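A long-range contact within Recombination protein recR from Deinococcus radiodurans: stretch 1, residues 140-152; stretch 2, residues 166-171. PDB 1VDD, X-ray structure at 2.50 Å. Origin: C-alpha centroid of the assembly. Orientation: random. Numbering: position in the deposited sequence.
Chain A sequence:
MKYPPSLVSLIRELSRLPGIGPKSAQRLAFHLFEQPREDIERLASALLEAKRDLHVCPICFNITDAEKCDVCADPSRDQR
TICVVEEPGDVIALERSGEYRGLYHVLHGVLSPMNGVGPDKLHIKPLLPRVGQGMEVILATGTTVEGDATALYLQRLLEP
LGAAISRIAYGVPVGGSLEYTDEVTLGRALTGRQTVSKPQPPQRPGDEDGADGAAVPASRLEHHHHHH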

# COMPACT_ATOMS: atom_id res chain seq x y z
N ALA A 140 -25.25 -17.28 -3.63
CA ALA A 140 -24.38 -16.12 -3.50
C ALA A 140 -23.16 -16.38 -2.64
O ALA A 140 -22.75 -15.52 -1.87
CB ALA A 140 -25.16 -14.95 -2.95
N THR A 141 -22.58 -17.57 -2.78
CA THR A 141 -21.38 -17.88 -2.04
C THR A 141 -20.24 -17.19 -2.79
O THR A 141 -20.43 -16.72 -3.91
CB THR A 141 -21.10 -19.38 -1.99
OG1 THR A 141 -20.80 -19.85 -3.30
CG2 THR A 141 -22.30 -20.12 -1.46
N GLY A 142 -19.08 -17.12 -2.15
CA GLY A 142 -17.93 -16.47 -2.75
C GLY A 142 -17.58 -16.94 -4.15
O GLY A 142 -18.35 -17.60 -4.81
N THR A 143 -16.39 -16.60 -4.60
CA THR A 143 -15.98 -16.98 -5.95
C THR A 143 -14.61 -17.61 -5.91
O THR A 143 -13.94 -17.78 -6.93
CB THR A 143 -15.96 -15.76 -6.86
OG1 THR A 143 -15.11 -14.76 -6.29
CG2 THR A 143 -17.36 -15.20 -6.99
N THR A 144 -14.17 -17.93 -4.70
CA THR A 144 -12.90 -18.59 -4.52
C THR A 144 -13.26 -20.02 -4.90
O THR A 144 -14.43 -20.30 -5.17
CB THR A 144 -12.47 -18.52 -3.06
OG1 THR A 144 -13.45 -19.18 -2.25
CG2 THR A 144 -12.38 -17.06 -2.62
N VAL A 145 -12.28 -20.92 -4.95
CA VAL A 145 -12.57 -22.31 -5.29
C VAL A 145 -13.51 -22.85 -4.22
O VAL A 145 -14.26 -23.80 -4.43
CB VAL A 145 -11.28 -23.15 -5.35
CG1 VAL A 145 -10.37 -22.64 -6.46
CG2 VAL A 145 -10.54 -23.07 -4.02
N GLU A 146 -13.47 -22.20 -3.06
CA GLU A 146 -14.32 -22.56 -1.94
C GLU A 146 -15.79 -22.20 -2.25
O GLU A 146 -16.68 -23.05 -2.18
CB GLU A 146 -13.85 -21.80 -0.71
CG GLU A 146 -12.37 -21.94 -0.43
CD GLU A 146 -11.95 -23.39 -0.34
OE1 GLU A 146 -12.60 -24.16 0.39
OE2 GLU A 146 -10.96 -23.76 -1.01
N GLY A 147 -16.02 -20.93 -2.57
CA GLY A 147 -17.36 -20.48 -2.88
C GLY A 147 -17.90 -21.18 -4.10
O GLY A 147 -19.08 -21.54 -4.16
N ASP A 148 -17.03 -21.38 -5.08
CA ASP A 148 -17.40 -22.03 -6.32
C ASP A 148 -17.80 -23.47 -6.02
O ASP A 148 -18.80 -23.98 -6.53
CB ASP A 148 -16.22 -22.01 -7.29
CG ASP A 148 -16.65 -21.99 -8.74
OD1 ASP A 148 -15.78 -21.99 -9.64
OD2 ASP A 148 -17.88 -21.96 -8.98
N ALA A 149 -17.01 -24.13 -5.17
CA ALA A 149 -17.29 -25.50 -4.80
C ALA A 149 -18.55 -25.64 -3.94
O ALA A 149 -19.38 -26.52 -4.19
CB ALA A 149 -16.10 -26.07 -4.07
N THR A 150 -18.70 -24.77 -2.94
CA THR A 150 -19.88 -24.84 -2.06
C THR A 150 -21.14 -24.75 -2.89
O THR A 150 -22.05 -25.57 -2.74
CB THR A 150 -19.91 -23.68 -1.04
OG1 THR A 150 -18.62 -23.51 -0.46
CG2 THR A 150 -20.91 -24.00 0.08
N ALA A 151 -21.18 -23.76 -3.78
CA ALA A 151 -22.31 -23.51 -4.66
C ALA A 151 -22.70 -24.71 -5.50
O ALA A 151 -23.87 -25.10 -5.55
CB ALA A 151 -22.02 -22.32 -5.55
N LEU A 152 -21.72 -25.29 -6.18
CA LEU A 152 -22.01 -26.45 -7.01
C LEU A 152 -22.53 -27.59 -6.13
O LEU A 152 -23.38 -28.37 -6.54
CB LEU A 152 -20.77 -26.88 -7.80
CG LEU A 152 -20.27 -25.87 -8.85
CD1 LEU A 152 -19.28 -26.58 -9.78
CD2 LEU A 152 -21.43 -25.30 -9.66
N SER A 166 -30.06 -20.52 -9.10
CA SER A 166 -29.29 -19.55 -9.84
C SER A 166 -28.04 -19.21 -9.06
O SER A 166 -27.99 -19.40 -7.85
CB SER A 166 -30.12 -18.28 -10.09
OG SER A 166 -30.58 -17.72 -8.87
N ARG A 167 -27.03 -18.71 -9.77
CA ARG A 167 -25.76 -18.31 -9.18
C ARG A 167 -25.55 -16.84 -9.57
O ARG A 167 -25.96 -16.42 -10.66
CB ARG A 167 -24.64 -19.17 -9.74
CG ARG A 167 -23.27 -18.87 -9.20
CD ARG A 167 -23.09 -19.41 -7.80
NE ARG A 167 -21.68 -19.52 -7.45
CZ ARG A 167 -21.08 -18.80 -6.51
NH1 ARG A 167 -21.76 -17.90 -5.80
NH2 ARG A 167 -19.79 -18.99 -6.27
N ILE A 168 -24.93 -16.05 -8.69
CA ILE A 168 -24.72 -14.64 -8.99
C ILE A 168 -23.73 -14.55 -10.15
O ILE A 168 -22.94 -15.46 -10.37
CB ILE A 168 -24.22 -13.85 -7.75
CG1 ILE A 168 -22.95 -14.47 -7.18
CG2 ILE A 168 -25.29 -13.84 -6.69
CD1 ILE A 168 -22.45 -13.75 -5.95
N ALA A 169 -23.76 -13.44 -10.88
CA ALA A 169 -22.91 -13.27 -12.05
C ALA A 169 -21.42 -13.04 -11.85
O ALA A 169 -21.00 -12.06 -11.24
CB ALA A 169 -23.49 -12.15 -12.94
N TYR A 170 -20.61 -13.96 -12.36
CA TYR A 170 -19.17 -13.79 -12.30
C TYR A 170 -18.99 -12.70 -13.32
O TYR A 170 -19.59 -12.75 -14.39
CB TYR A 170 -18.45 -15.05 -12.77
CG TYR A 170 -18.37 -16.14 -11.73
CD1 TYR A 170 -19.50 -16.53 -11.02
CD2 TYR A 170 -17.16 -16.79 -11.47
CE1 TYR A 170 -19.45 -17.54 -10.06
CE2 TYR A 170 -17.09 -17.81 -10.51
CZ TYR A 170 -18.24 -18.17 -9.81
OH TYR A 170 -18.18 -19.16 -8.85
N GLY A 171 -18.18 -11.69 -13.02
CA GLY A 171 -18.03 -10.63 -14.00
C GLY A 171 -17.13 -9.50 -13.57
O GLY A 171 -16.63 -9.48 -12.45

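Stretch 1 is loop from Thr141 through Thr144 and enters a helix at Val145. Stretch 2 leaves a strand after Arg167 and continues as loop. The two backbones come nearest at Ala140 and Ile168, whose CA atoms lie 5.7 Å apart. They are wider at Thr143 and Tyr170, where CA to CA is 7.8 Å. No backbone-to-backbone hydrogen bond joins them; side chains of stretch 2 bridge the gap.

Thr144 caps the helix. Thr144 OG1 accepts from Gly147 N at 3.1 Å and, more weakly, from Glu146 N. The first turn of the helix is thereby tied to the loop. Thr141 OG1 adds a second tie, donating to Gly147 O at 2.6 Å.

Arg167 is the centre of the contact. Its CA-to-CB bond points sideways, but the long side chain carries the guanidinium to the loop. There the cationic group meets carbonyl oxygens rather than a carboxylate. Arg167 NH1 donates to Thr141 O at 2.6 Å, nearly straight. Arg167 NH2 donates to Gly142 O at 2.5 Å, a very short bond near the guanidinium plane. Arg167 NH2 also makes a weak bond to Thr141 O at 3.3 Å. Ala151 CB sits over one face of the group, 3.4 Å from Arg167 NE. Thr141 OG1 is also over a face, but its angle is too poor for a hydrogen bond.

Tyr170 reaches the start of the helix. Tyr170 OH donates a weak bond to Asp148 OD2 at 2.8 Å and accepts a weak one from Arg167 NH2 at 3.0 Å. Asp148 OD2 is 4.5 Å from Arg167 NH2, beyond a salt bridge. Thr143 CG2 packs over one face of the tyrosine ring, 4.2 Å from Tyr170 CZ.

The CA-to-CB bond of Ile168 points toward stretch 1. Ile168 CG2 meets Ala140 CB at 3.9 Å, a small apolar contact.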